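Local coordinates for Xcc_ctr_pt (Xanthomonas campestris pv. campestris, PDB 6NJW), which is the C-terminal, Toprim-containing region of a Class 2 OLD family nuclease, which probably cleaves nucleic acid by two-metal catalysis, at residues A[23-28]-A[59-64]; A[78-83]-A[207-212]. All coordinates share one frame; numbering follows the deposited sequence.

In the fold
From the N terminus, strand 22-26 leads into helix 29-41 and then strand 51-55, a beta-alpha-beta unit. Contact 1 closes the loop over this unit by bringing the start of helix 62-68 back onto strand 22-26. The chain then enters strand 77-82, which lies beside strand 22-26 in the parallel sheet. Contact 2 closes a much longer, mostly helical loop when helix 208-226 returns to strand 77-82. The two loops follow in series; they neither nest nor cross. Their helices pack on opposite faces of the sheet. The contacts meet near the magnesium site, where E27 of contact 1 accepts from D82 N and probably pairs with T81 of contact 2.

Contact 1. Residues A[23-28]-A[59-64]; sequences VILVEG and TNFTPY
T59 meets E27 near the end of strand 22-26. The methyl CG2 of T59 lies 3.9 Å from OE1 of E27, and the two side chains cross obliquely. This is a van der Waals contact. The polar end of E27 is held elsewhere: OE2 accepts from D82 N. Its bond with T81 OG1 is probable but unusually short. R96 adds a weak, long ion pair to the same oxygen.

N60 serves its own segment. N60 OD1 accepts from T62 N at 3.3 Å, a capping bond at the turn into helix 62-68. The donor sits above the carbonyl plane, 48° out of it.

F61 is the main apolar residue here. Its CG is anti to the carbonyl carbon (chi1 -71°). The ring meets the strand through F61 CE1, 3.8 Å from L25 CB. The backbone N of V26 lies at the ring edge, in plane, 3.9 Å from F61 CE1. Farther along the rim, F61 CZ meets CG of E27 at 3.7 Å. The E27 side chain crosses the F61 side chain at about a right angle, with carboxylate and ring planes 57° apart. V56, I79, T81 and V100 also touch this ring.

Y64, in the helix, touches L25 through its CB, which is 3.7 Å from CD1 of L25. The other methyl, L25 CD2, approaches Y64 CD2 at 4.0 Å. L25 is thus packed against F61 by its CB and against Y64 by its two methyls.

No hydrogen bond joins the segments. Apolar packing on the strand gives way to an acidic residue just beyond it. E27 has been seen to bind magnesium in this protein, though not in this chain. A glutamate just after the first strand, together with a DxD pair at the end of a neighbouring strand (D82 and D84), is the Toprim signature.

Contact 2. Residues A[78-83]-A[207-212]; sequences VILTDR and PAYIRS
L80 of strand 77-82 meets Y209 in the first turn of helix 208-226. The strand and helix segments run nearly antiparallel, at 170°, with axes 8.9 Å apart.

In L80, CG is anti to the carbonyl carbon (chi1 -65°). One methyl does most of the touching. L80 CD2 lies 3.3 Å from the backbone O of Y209 and 3.4 Å from CD2 of its ring, so packing is tight there. L80 CB adds a looser contact, 4.0 Å from Y209 CE2.

Y209 has the less common conformation. Its CG lies between the backbone N and the carbonyl carbon (chi1 80°). The ring atoms CD2 and CE2 come against L80. CG1 of I210 stands 3.6 Å above one face of the Y209 ring, offset toward the rim. I210 also meets L80 more loosely, CG1 to CD1 at 4.4 Å. A213, one turn on, packs on L80 too.

At the far end of the ring, Y209 OH is 4.2 Å from OD1 of D82. D82 and Y209 both belong to the magnesium site. The chemistry therefore divides in two. Apolar packing of L80 and I210 would restrict the Y209 ring, while its hydroxyl and D82 are brought together around a cation, with no hydrogen bond between the segments.

Contact 1. Residues A[23-28]-A[59-64]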
loop_
_atom_site.group_PDB
_atom_site.type_symbol
_atom_site.label_atom_id
_atom_site.label_comp_id
_atom_site.label_asym_id
_atom_site.label_seq_id
_atom_site.Cartn_x
_atom_site.Cartn_y
_atom_site.Cartn_z
ATOM N N VAL A 23 -3.363 13.004 0.412
ATOM C CA VAL A 23 -3.360 11.973 -0.624
ATOM C C VAL A 23 -2.463 10.818 -0.196
ATOM O O VAL A 23 -1.330 11.039 0.227
ATOM C CB VAL A 23 -2.882 12.499 -1.989
ATOM C CG1 VAL A 23 -2.969 11.363 -3.016
ATOM C CG2 VAL A 23 -3.749 13.654 -2.445
ATOM N N ILE A 24 -2.966 9.597 -0.321
ATOM C CA ILE A 24 -2.189 8.379 -0.135
ATOM C C ILE A 24 -1.885 7.797 -1.511
ATOM O O ILE A 24 -2.800 7.355 -2.213
ATOM C CB ILE A 24 -2.954 7.352 0.715
ATOM C CG1 ILE A 24 -3.171 7.881 2.142
ATOM C CG2 ILE A 24 -2.215 6.012 0.701
ATOM C CD1 ILE A 24 -4.338 7.143 2.868
ATOM N N LEU A 25 -0.606 7.749 -1.876
ATOM C CA LEU A 25 -0.182 7.260 -3.187
ATOM C C LEU A 25 0.219 5.798 -3.070
ATOM O O LEU A 25 1.063 5.456 -2.229
ATOM C CB LEU A 25 0.999 8.083 -3.717
ATOM C CG LEU A 25 0.711 9.560 -3.965
ATOM C CD1 LEU A 25 2.041 10.280 -4.274
ATOM C CD2 LEU A 25 -0.282 9.677 -5.117
ATOM N N VAL A 26 -0.380 4.949 -3.911
ATOM C CA VAL A 26 -0.163 3.509 -3.898
ATOM C C VAL A 26 0.113 3.040 -5.326
ATOM O O VAL A 26 -0.154 3.747 -6.295
ATOM C CB VAL A 26 -1.375 2.761 -3.296
ATOM C CG1 VAL A 26 -1.671 3.308 -1.863
ATOM C CG2 VAL A 26 -2.581 2.904 -4.180
ATOM N N GLU A 27 0.655 1.825 -5.450
ATOM C CA GLU A 27 1.091 1.349 -6.762
ATOM C C GLU A 27 -0.064 0.858 -7.629
ATOM O O GLU A 27 -0.062 1.074 -8.843
ATOM C CB GLU A 27 2.117 0.229 -6.604
ATOM C CG GLU A 27 3.468 0.685 -6.063
ATOM C CD GLU A 27 4.451 -0.482 -5.983
ATOM O OE1 GLU A 27 4.150 -1.541 -6.574
ATOM O OE2 GLU A 27 5.512 -0.344 -5.341
ATOM N N GLY A 28 -1.042 0.173 -7.047
ATOM C CA GLY A 28 -2.055 -0.446 -7.875
ATOM C C GLY A 28 -3.399 -0.649 -7.211
ATOM O O GLY A 28 -3.690 -0.077 -6.148
ATOM N N THR A 59 5.009 2.069 -10.673
ATOM C CA THR A 59 5.985 2.419 -9.650
ATOM C C THR A 59 6.581 3.800 -9.865
ATOM O O THR A 59 7.545 4.159 -9.184
ATOM C CB THR A 59 7.104 1.370 -9.577
ATOM O OG1 THR A 59 7.764 1.283 -10.845
ATOM C CG2 THR A 59 6.540 -0.009 -9.217
ATOM N N ASN A 60 6.034 4.592 -10.778
ATOM C CA ASN A 60 6.559 5.925 -11.020
ATOM C C ASN A 60 5.738 6.907 -10.197
ATOM O O ASN A 60 4.690 7.374 -10.640
ATOM C CB ASN A 60 6.527 6.284 -12.499
ATOM C CG ASN A 60 7.190 7.612 -12.765
ATOM O OD1 ASN A 60 7.877 8.156 -11.894
ATOM N ND2 ASN A 60 6.988 8.153 -13.960
ATOM N N PHE A 61 6.237 7.237 -9.006
ATOM C CA PHE A 61 5.581 8.192 -8.128
ATOM C C PHE A 61 5.970 9.634 -8.422
ATOM O O PHE A 61 5.313 10.554 -7.928
ATOM C CB PHE A 61 5.901 7.849 -6.660
ATOM C CG PHE A 61 5.215 6.593 -6.178
ATOM C CD1 PHE A 61 3.924 6.645 -5.687
ATOM C CD2 PHE A 61 5.852 5.368 -6.251
ATOM C CE1 PHE A 61 3.282 5.496 -5.253
ATOM C CE2 PHE A 61 5.225 4.203 -5.825
ATOM C CZ PHE A 61 3.927 4.262 -5.323
ATOM N N THR A 62 6.997 9.858 -9.239
ATOM C CA THR A 62 7.537 11.210 -9.380
ATOM C C THR A 62 6.526 12.241 -9.884
ATOM O O THR A 62 6.481 13.348 -9.317
ATOM C CB THR A 62 8.777 11.151 -10.282
ATOM O OG1 THR A 62 9.656 10.150 -9.767
ATOM C CG2 THR A 62 9.497 12.474 -10.266
ATOM N N PRO A 63 5.718 11.982 -10.920
ATOM C CA PRO A 63 4.763 13.018 -11.360
ATOM C C PRO A 63 3.773 13.404 -10.285
ATOM O O PRO A 63 3.369 14.570 -10.217
ATOM C CB PRO A 63 4.051 12.362 -12.551
ATOM C CG PRO A 63 5.019 11.324 -13.028
ATOM C CD PRO A 63 5.668 10.798 -11.795
ATOM N N TYR A 64 3.374 12.458 -9.432
ATOM C CA TYR A 64 2.442 12.780 -8.352
ATOM C C TYR A 64 3.107 13.570 -7.236
ATOM O O TYR A 64 2.477 14.454 -6.636
ATOM C CB TYR A 64 1.828 11.497 -7.804
ATOM C CG TYR A 64 0.916 10.881 -8.818
ATOM C CD1 TYR A 64 1.418 10.057 -9.824
ATOM C CD2 TYR A 64 -0.437 11.164 -8.812
ATOM C CE1 TYR A 64 0.585 9.495 -10.780
ATOM C CE2 TYR A 64 -1.285 10.613 -9.767
ATOM C CZ TYR A 64 -0.765 9.783 -10.744
ATOM O OH TYR A 64 -1.605 9.231 -11.683
#

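Contact 2. Residues A[78-83]-A[207-212]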
loop_
_atom_site.group_PDB
_atom_site.type_symbol
_atom_site.label_atom_id
_atom_site.label_comp_id
_atom_site.label_asym_id
_atom_site.label_seq_id
_atom_site.Cartn_x
_atom_site.Cartn_y
_atom_site.Cartn_z
ATOM N N VAL A 78 1.513 10.704 1.315
ATOM C CA VAL A 78 2.384 9.610 1.714
ATOM C C VAL A 78 2.540 8.677 0.517
ATOM O O VAL A 78 1.788 8.749 -0.445
ATOM C CB VAL A 78 1.830 8.852 2.940
ATOM C CG1 VAL A 78 1.830 9.767 4.161
ATOM C CG2 VAL A 78 0.410 8.331 2.656
ATOM N N ILE A 79 3.522 7.781 0.589
ATOM C CA ILE A 79 3.743 6.783 -0.457
ATOM C C ILE A 79 3.835 5.403 0.178
ATOM O O ILE A 79 4.470 5.237 1.220
ATOM C CB ILE A 79 5.032 7.081 -1.261
ATOM C CG1 ILE A 79 4.802 8.233 -2.240
ATOM C CG2 ILE A 79 5.527 5.831 -2.001
ATOM C CD1 ILE A 79 6.110 8.795 -2.836
ATOM N N LEU A 80 3.226 4.415 -0.471
ATOM C CA LEU A 80 3.362 3.003 -0.131
ATOM C C LEU A 80 3.912 2.298 -1.359
ATOM O O LEU A 80 3.278 2.318 -2.420
ATOM C CB LEU A 80 2.008 2.394 0.262
ATOM C CG LEU A 80 1.426 2.995 1.541
ATOM C CD1 LEU A 80 -0.052 2.675 1.715
ATOM C CD2 LEU A 80 2.228 2.410 2.675
ATOM N N THR A 81 5.074 1.668 -1.222
ATOM C CA THR A 81 5.675 1.019 -2.382
ATOM C C THR A 81 6.447 -0.210 -1.921
ATOM O O THR A 81 6.733 -0.373 -0.730
ATOM C CB THR A 81 6.575 1.994 -3.156
ATOM O OG1 THR A 81 6.896 1.449 -4.450
ATOM C CG2 THR A 81 7.838 2.292 -2.383
ATOM N N ASP A 82 6.762 -1.087 -2.880
ATOM C CA ASP A 82 7.380 -2.385 -2.608
ATOM C C ASP A 82 8.884 -2.341 -2.848
ATOM O O ASP A 82 9.349 -1.735 -3.819
ATOM C CB ASP A 82 6.759 -3.470 -3.488
ATOM C CG ASP A 82 5.330 -3.787 -3.094
ATOM O OD1 ASP A 82 4.911 -3.347 -2.007
ATOM O OD2 ASP A 82 4.625 -4.469 -3.863
ATOM N N ARG A 83 9.642 -3.014 -1.976
ATOM C CA ARG A 83 11.098 -2.950 -2.082
ATOM C C ARG A 83 11.593 -3.528 -3.400
ATOM O O ARG A 83 12.500 -2.963 -4.027
ATOM C CB ARG A 83 11.769 -3.680 -0.917
ATOM C CG ARG A 83 13.267 -3.372 -0.839
ATOM C CD ARG A 83 13.961 -4.179 0.242
ATOM N NE ARG A 83 15.321 -3.719 0.505
ATOM C CZ ARG A 83 15.670 -3.002 1.570
ATOM N NH1 ARG A 83 14.752 -2.665 2.467
ATOM N NH2 ARG A 83 16.930 -2.620 1.738
ATOM N N PRO A 207 -0.334 -4.726 7.851
ATOM C CA PRO A 207 1.106 -4.614 7.610
ATOM C C PRO A 207 1.637 -3.312 8.176
ATOM O O PRO A 207 0.961 -2.278 8.150
ATOM C CB PRO A 207 1.222 -4.648 6.080
ATOM C CG PRO A 207 -0.056 -5.277 5.604
ATOM C CD PRO A 207 -1.103 -4.882 6.609
ATOM N N ALA A 208 2.871 -3.373 8.680
ATOM C CA ALA A 208 3.463 -2.228 9.365
ATOM C C ALA A 208 3.621 -1.019 8.439
ATOM O O ALA A 208 3.424 0.128 8.867
ATOM C CB ALA A 208 4.812 -2.624 9.962
ATOM N N TYR A 209 3.982 -1.237 7.176
ATOM C CA TYR A 209 4.184 -0.077 6.313
ATOM C C TYR A 209 2.870 0.653 6.041
ATOM O O TYR A 209 2.863 1.882 5.900
ATOM C CB TYR A 209 4.902 -0.482 5.017
ATOM C CG TYR A 209 4.069 -1.125 3.924
ATOM C CD1 TYR A 209 3.402 -2.332 4.131
ATOM C CD2 TYR A 209 3.985 -0.547 2.671
ATOM C CE1 TYR A 209 2.650 -2.929 3.111
ATOM C CE2 TYR A 209 3.226 -1.134 1.646
ATOM C CZ TYR A 209 2.571 -2.323 1.875
ATOM O OH TYR A 209 1.824 -2.902 0.861
ATOM N N ILE A 210 1.749 -0.070 6.026
ATOM C CA ILE A 210 0.450 0.566 5.825
ATOM C C ILE A 210 0.032 1.345 7.070
ATOM O O ILE A 210 -0.451 2.481 6.976
ATOM C CB ILE A 210 -0.598 -0.496 5.430
ATOM C CG1 ILE A 210 -0.315 -1.026 4.010
ATOM C CG2 ILE A 210 -2.020 0.055 5.521
ATOM C CD1 ILE A 210 -1.328 -2.061 3.536
ATOM N N ARG A 211 0.197 0.753 8.254
ATOM C CA ARG A 211 -0.088 1.500 9.480
ATOM C C ARG A 211 0.763 2.768 9.570
ATOM O O ARG A 211 0.270 3.839 9.949
ATOM C CB ARG A 211 0.148 0.618 10.709
ATOM C CG ARG A 211 -0.127 1.358 12.035
ATOM C CD ARG A 211 0.218 0.505 13.266
ATOM N NE ARG A 211 -0.429 -0.796 13.216
ATOM C CZ ARG A 211 -1.612 -1.044 13.763
ATOM N NH1 ARG A 211 -2.243 -0.073 14.397
ATOM N NH2 ARG A 211 -2.156 -2.254 13.687
ATOM N N SER A 212 2.039 2.665 9.215
ATOM C CA SER A 212 2.927 3.818 9.247
ATOM C C SER A 212 2.441 4.925 8.325
ATOM O O SER A 212 2.430 6.101 8.710
ATOM C CB SER A 212 4.342 3.392 8.852
ATOM O OG SER A 212 4.985 2.717 9.922
#